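Local coordinates for protein lectin-related NK cell receptor LY49L1 (PDB 3G8K) that is a natural killer cell receptor whose C-type lectin-like domain, the part present here, probably recognises MHC class I molecules, as in other Ly49 receptors, at residues G30-Q33 / T34-S38; L56-S60 / D61-I65. The protein carries 1 engineered substitution. All coordinates share one frame; numbering follows the deposited sequence.

Contact 1: G30-Q33 / T34-S38; sequences GCKQ and TCQIS
Thr-34 reaches back one helical turn to Gly-30 and holds its carbonyl twice. The hydroxyl OG1 donates to Gly-30 O at 2.7 Å, coming nearly head-on to the carbonyl (C=O...donor angle 158°) and little tilted from its plane, while Thr-34 N reaches the same oxygen at 3.1 Å from well above that plane. This fork depends on the first torsion: at chi1 -59° OG1 lies beside the backbone N, turned back toward the start of the helix, and CG2 is left anti to that nitrogen. Thr-34 therefore satisfies its own hydroxyl within the helix, and its side chain also packs on Val-22 and Lys-26.

Cys-35 N gives a nearly straight bond to Cys-31 O (2.9 Å, 172° at the hydrogen). Its sulfur also sits beside the backbone N, bringing SG to 3.3 Å from Cys-31 O before it leaves for the disulfide with Cys-121. Cys-31 sends its own SG off to Cys-119, so two successive turns are tied to strand 118-124, and both cysteines rest on Leu-42.

On the more open side, Gln-36 runs extended beyond CG, and a water donates both to its OE1 (2.7 Å) and to Lys-32 O (2.8 Å). That carbonyl thus receives the water as well as the backbone Gln-36 N. Gln-33 and Ile-37 cross at about a right angle: the bent glutamine brings OE1 to 4.1 Å from CG2 of Ile-37, and the same methyl lies 3.4 Å from Gln-33 O, which accepts the N-H of Ile-37. Regular i to i+4 bonding, a threonine folded back on its own helix and a pair of cysteines four residues apart make up this disulfide-tethered first helix of the C-type lectin-like fold.

Contact 2: L56-S60 / D61-I65; sequences LLVPS and DSYWI. Engineered in segment 61-65: Tyr-63 (natural residue Cys).
The connection from helix 48-57 into strand 62-70 of the C-type lectin-like domain is bridged by one side chain, Tyr-63, an engineered residue in place of the natural cysteine. Its OH donates to Pro-59 O at 2.6 Å, from above the carbonyl plane (41° out of it) and not along a lone pair, whereas the oxygen itself lies at the edge of the tyrosine ring, near the ring plane. With CG beside the backbone N (chi1 -57°), the ring is directed back toward Val-58 and Pro-59. The side chains of Pro-59 and Tyr-63 cross at about a right angle, with Pro-59 CB and CD each 3.6 Å from Tyr-63 OH. Alongside, Val-58, the first residue to leave helical geometry, slides past in the opposite direction and puts CB 4.0 Å from Tyr-63 CE2, approaching obliquely. The Tyr-63 side chain also touches Ile-118 and Ile-120 of strand 118-124. At the outer bend Asp-61 OD1 accepts the N-H of Ser-62 at 2.8 Å, on the anti side and well out of the carboxylate plane. Pro-59 also packs on Leu-57 of the second subunit, which places this helix-to-strand turn of the lectin-like fold at the dimer interface.

In the fold
Contact 1 and contact 2 come one after the other along the chain, both inside the C-type lectin domain, with centres about 17 Å apart. They meet where Cys-31 SG packs against Trp-64 CD1 at 3.6 Å, so the helix of contact 1 touches the first residues of strand 62-70, themselves part of contact 2. Strand 118-124 joins them a second time: it carries Cys-119 and Cys-121, the disulfide partners of contact 1, and pairs in parallel with strand 62-70. Their outlooks differ, since segments 30-33 and 34-38 touch no other chain of the assembly whereas contact 2 does.

Contact 1: G30-Q33 / T34-S38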
loop_
_atom_site.group_PDB
_atom_site.type_symbol
_atom_site.label_atom_id
_atom_site.label_comp_id
_atom_site.label_asym_id
_atom_site.label_seq_id
_atom_site.Cartn_x
_atom_site.Cartn_y
_atom_site.Cartn_z
ATOM N N GLY A 30 18.119 -2.526 -15.933
ATOM C CA GLY A 30 18.386 -1.391 -15.147
ATOM C C GLY A 30 17.664 -1.318 -13.833
ATOM O O GLY A 30 18.127 -0.619 -12.941
ATOM N N CYS A 31 16.508 -2.002 -13.753
ATOM C CA CYS A 31 15.667 -2.135 -12.592
ATOM C C CYS A 31 16.286 -3.182 -11.696
ATOM O O CYS A 31 16.240 -3.094 -10.471
ATOM C CB CYS A 31 14.240 -2.642 -12.993
ATOM S SG CYS A 31 13.058 -1.405 -13.432
ATOM N N LYS A 32 16.752 -4.236 -12.314
ATOM C CA LYS A 32 17.370 -5.305 -11.558
ATOM C C LYS A 32 18.564 -4.691 -10.831
ATOM O O LYS A 32 18.706 -4.851 -9.593
ATOM C CB LYS A 32 17.767 -6.457 -12.460
ATOM C CG LYS A 32 18.210 -7.615 -11.661
ATOM C CD LYS A 32 19.451 -8.235 -12.189
ATOM C CE LYS A 32 19.471 -9.630 -11.600
ATOM N NZ LYS A 32 20.766 -10.288 -11.684
ATOM N N GLN A 33 19.382 -3.939 -11.566
ATOM C CA GLN A 33 20.485 -3.308 -10.891
ATOM C C GLN A 33 20.171 -2.167 -9.904
ATOM O O GLN A 33 20.849 -2.039 -8.904
ATOM C CB GLN A 33 21.645 -3.010 -11.856
ATOM C CG GLN A 33 22.677 -4.210 -11.871
ATOM C CD GLN A 33 24.082 -3.858 -11.343
ATOM O OE1 GLN A 33 24.314 -2.756 -10.802
ATOM N NE2 GLN A 33 25.040 -4.781 -11.538
ATOM N N THR A 34 19.130 -1.377 -10.156
ATOM C CA THR A 34 18.652 -0.371 -9.188
ATOM C C THR A 34 18.102 -1.003 -7.903
ATOM O O THR A 34 18.467 -0.607 -6.817
ATOM C CB THR A 34 17.604 0.527 -9.791
ATOM O OG1 THR A 34 18.175 1.187 -10.925
ATOM C CG2 THR A 34 17.116 1.566 -8.799
ATOM N N CYS A 35 17.255 -2.016 -7.995
ATOM C CA CYS A 35 16.872 -2.704 -6.769
ATOM C C CYS A 35 18.150 -3.066 -5.987
ATOM O O CYS A 35 18.243 -2.839 -4.779
ATOM C CB CYS A 35 15.997 -3.930 -7.083
ATOM S SG CYS A 35 14.384 -3.431 -7.805
ATOM N N GLN A 36 19.139 -3.611 -6.686
ATOM C CA GLN A 36 20.330 -4.200 -6.053
ATOM C C GLN A 36 21.285 -3.262 -5.315
ATOM O O GLN A 36 21.576 -3.486 -4.135
ATOM C CB GLN A 36 21.013 -5.226 -6.967
ATOM C CG GLN A 36 20.610 -6.598 -6.456
ATOM C CD GLN A 36 20.622 -7.719 -7.440
ATOM O OE1 GLN A 36 19.628 -8.541 -7.502
ATOM N NE2 GLN A 36 21.728 -7.810 -8.220
ATOM N N ILE A 37 21.680 -2.151 -5.943
ATOM C CA ILE A 37 22.494 -1.167 -5.239
ATOM C C ILE A 37 21.878 -0.721 -3.895
ATOM O O ILE A 37 22.599 -0.259 -2.970
ATOM C CB ILE A 37 22.943 0.048 -6.156
ATOM C CG1 ILE A 37 21.825 1.029 -6.382
ATOM C CG2 ILE A 37 23.446 -0.446 -7.500
ATOM C CD1 ILE A 37 22.081 1.918 -7.641
ATOM N N SER A 38 20.564 -0.873 -3.763
ATOM C CA SER A 38 19.904 -0.556 -2.507
ATOM C C SER A 38 19.597 -1.768 -1.595
ATOM O O SER A 38 18.734 -1.672 -0.730
ATOM C CB SER A 38 18.621 0.206 -2.804
ATOM O OG SER A 38 18.905 1.553 -3.186
HETATM O O HOH W 1 17.546 -6.915 -8.183
#

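Contact 2: L56-S60 / D61-I65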
loop_
_atom_site.group_PDB
_atom_site.type_symbol
_atom_site.label_atom_id
_atom_site.label_comp_id
_atom_site.label_asym_id
_atom_site.label_seq_id
_atom_site.Cartn_x
_atom_site.Cartn_y
_atom_site.Cartn_z
ATOM N N LEU A 56 -4.362 -6.561 -6.291
ATOM C CA LEU A 56 -5.252 -5.765 -5.420
ATOM C C LEU A 56 -4.671 -4.379 -4.997
ATOM O O LEU A 56 -5.262 -3.301 -5.271
ATOM C CB LEU A 56 -5.515 -6.634 -4.221
ATOM C CG LEU A 56 -6.840 -6.860 -3.521
ATOM C CD1 LEU A 56 -6.874 -5.891 -2.319
ATOM C CD2 LEU A 56 -8.089 -6.798 -4.499
ATOM N N LEU A 57 -3.469 -4.398 -4.418
ATOM C CA LEU A 57 -2.833 -3.230 -3.835
ATOM C C LEU A 57 -1.969 -2.308 -4.662
ATOM O O LEU A 57 -1.835 -1.160 -4.269
ATOM C CB LEU A 57 -2.008 -3.650 -2.634
ATOM C CG LEU A 57 -2.525 -3.165 -1.279
ATOM C CD1 LEU A 57 -3.074 -1.665 -1.350
ATOM C CD2 LEU A 57 -3.602 -4.130 -0.687
ATOM N N VAL A 58 -1.318 -2.764 -5.744
ATOM C CA VAL A 58 -0.424 -1.856 -6.523
ATOM C C VAL A 58 -1.227 -0.751 -7.230
ATOM O O VAL A 58 -2.308 -1.051 -7.715
ATOM C CB VAL A 58 0.434 -2.629 -7.564
ATOM C CG1 VAL A 58 1.472 -3.432 -6.898
ATOM C CG2 VAL A 58 -0.420 -3.506 -8.544
ATOM N N PRO A 59 -0.725 0.533 -7.306
ATOM C CA PRO A 59 -1.382 1.482 -8.198
ATOM C C PRO A 59 -1.429 0.970 -9.625
ATOM O O PRO A 59 -0.550 0.228 -10.000
ATOM C CB PRO A 59 -0.465 2.720 -8.133
ATOM C CG PRO A 59 0.178 2.649 -6.857
ATOM C CD PRO A 59 0.382 1.166 -6.575
ATOM N N SER A 60 -2.445 1.334 -10.411
ATOM C CA SER A 60 -2.635 0.779 -11.769
ATOM C C SER A 60 -1.489 1.175 -12.676
ATOM O O SER A 60 -1.335 2.360 -12.993
ATOM C CB SER A 60 -3.959 1.277 -12.405
ATOM O OG SER A 60 -3.993 0.988 -13.796
ATOM N N ASP A 61 -0.678 0.204 -13.087
ATOM C CA ASP A 61 0.429 0.459 -13.986
ATOM C C ASP A 61 1.023 -0.882 -14.221
ATOM O O ASP A 61 0.437 -1.912 -13.788
ATOM C CB ASP A 61 1.463 1.509 -13.452
ATOM C CG ASP A 61 2.126 2.293 -14.567
ATOM O OD1 ASP A 61 2.024 1.812 -15.723
ATOM O OD2 ASP A 61 2.723 3.395 -14.345
ATOM N N SER A 62 2.137 -0.875 -14.955
ATOM C CA SER A 62 2.900 -2.071 -15.320
ATOM C C SER A 62 4.307 -1.980 -14.727
ATOM O O SER A 62 4.949 -0.941 -14.781
ATOM C CB SER A 62 2.923 -2.212 -16.804
ATOM O OG SER A 62 1.718 -2.844 -17.149
ATOM N N TYR A 63 4.718 -3.063 -14.074
ATOM C CA TYR A 63 5.895 -3.116 -13.212
ATOM C C TYR A 63 6.796 -4.235 -13.610
ATOM O O TYR A 63 6.351 -5.422 -13.696
ATOM C CB TYR A 63 5.503 -3.339 -11.711
ATOM C CG TYR A 63 4.558 -2.289 -11.200
ATOM C CD1 TYR A 63 5.048 -1.122 -10.626
ATOM C CD2 TYR A 63 3.171 -2.436 -11.302
ATOM C CE1 TYR A 63 4.203 -0.120 -10.170
ATOM C CE2 TYR A 63 2.308 -1.430 -10.850
ATOM C CZ TYR A 63 2.847 -0.272 -10.271
ATOM O OH TYR A 63 2.011 0.736 -9.794
ATOM N N TRP A 64 8.068 -3.943 -13.761
ATOM C CA TRP A 64 9.036 -5.083 -13.938
ATOM C C TRP A 64 9.193 -5.867 -12.679
ATOM O O TRP A 64 9.197 -5.293 -11.619
ATOM C CB TRP A 64 10.421 -4.551 -14.316
ATOM C CG TRP A 64 10.659 -4.104 -15.759
ATOM C CD1 TRP A 64 11.258 -2.827 -16.144
ATOM C CD2 TRP A 64 10.326 -4.754 -17.016
ATOM N NE1 TRP A 64 11.268 -2.748 -17.499
ATOM C CE2 TRP A 64 10.772 -3.891 -18.070
ATOM C CE3 TRP A 64 9.750 -5.968 -17.370
ATOM C CZ2 TRP A 64 10.641 -4.237 -19.402
ATOM C CZ3 TRP A 64 9.615 -6.285 -18.684
ATOM C CH2 TRP A 64 10.070 -5.480 -19.683
ATOM N N ILE A 65 9.317 -7.202 -12.780
ATOM C CA ILE A 65 9.488 -8.045 -11.618
ATOM C C ILE A 65 10.633 -8.974 -12.005
ATOM O O ILE A 65 11.079 -8.980 -13.170
ATOM C CB ILE A 65 8.149 -8.867 -11.190
ATOM C CG1 ILE A 65 7.794 -9.915 -12.266
ATOM C CG2 ILE A 65 7.013 -7.852 -10.699
ATOM C CD1 ILE A 65 6.504 -10.523 -12.168
#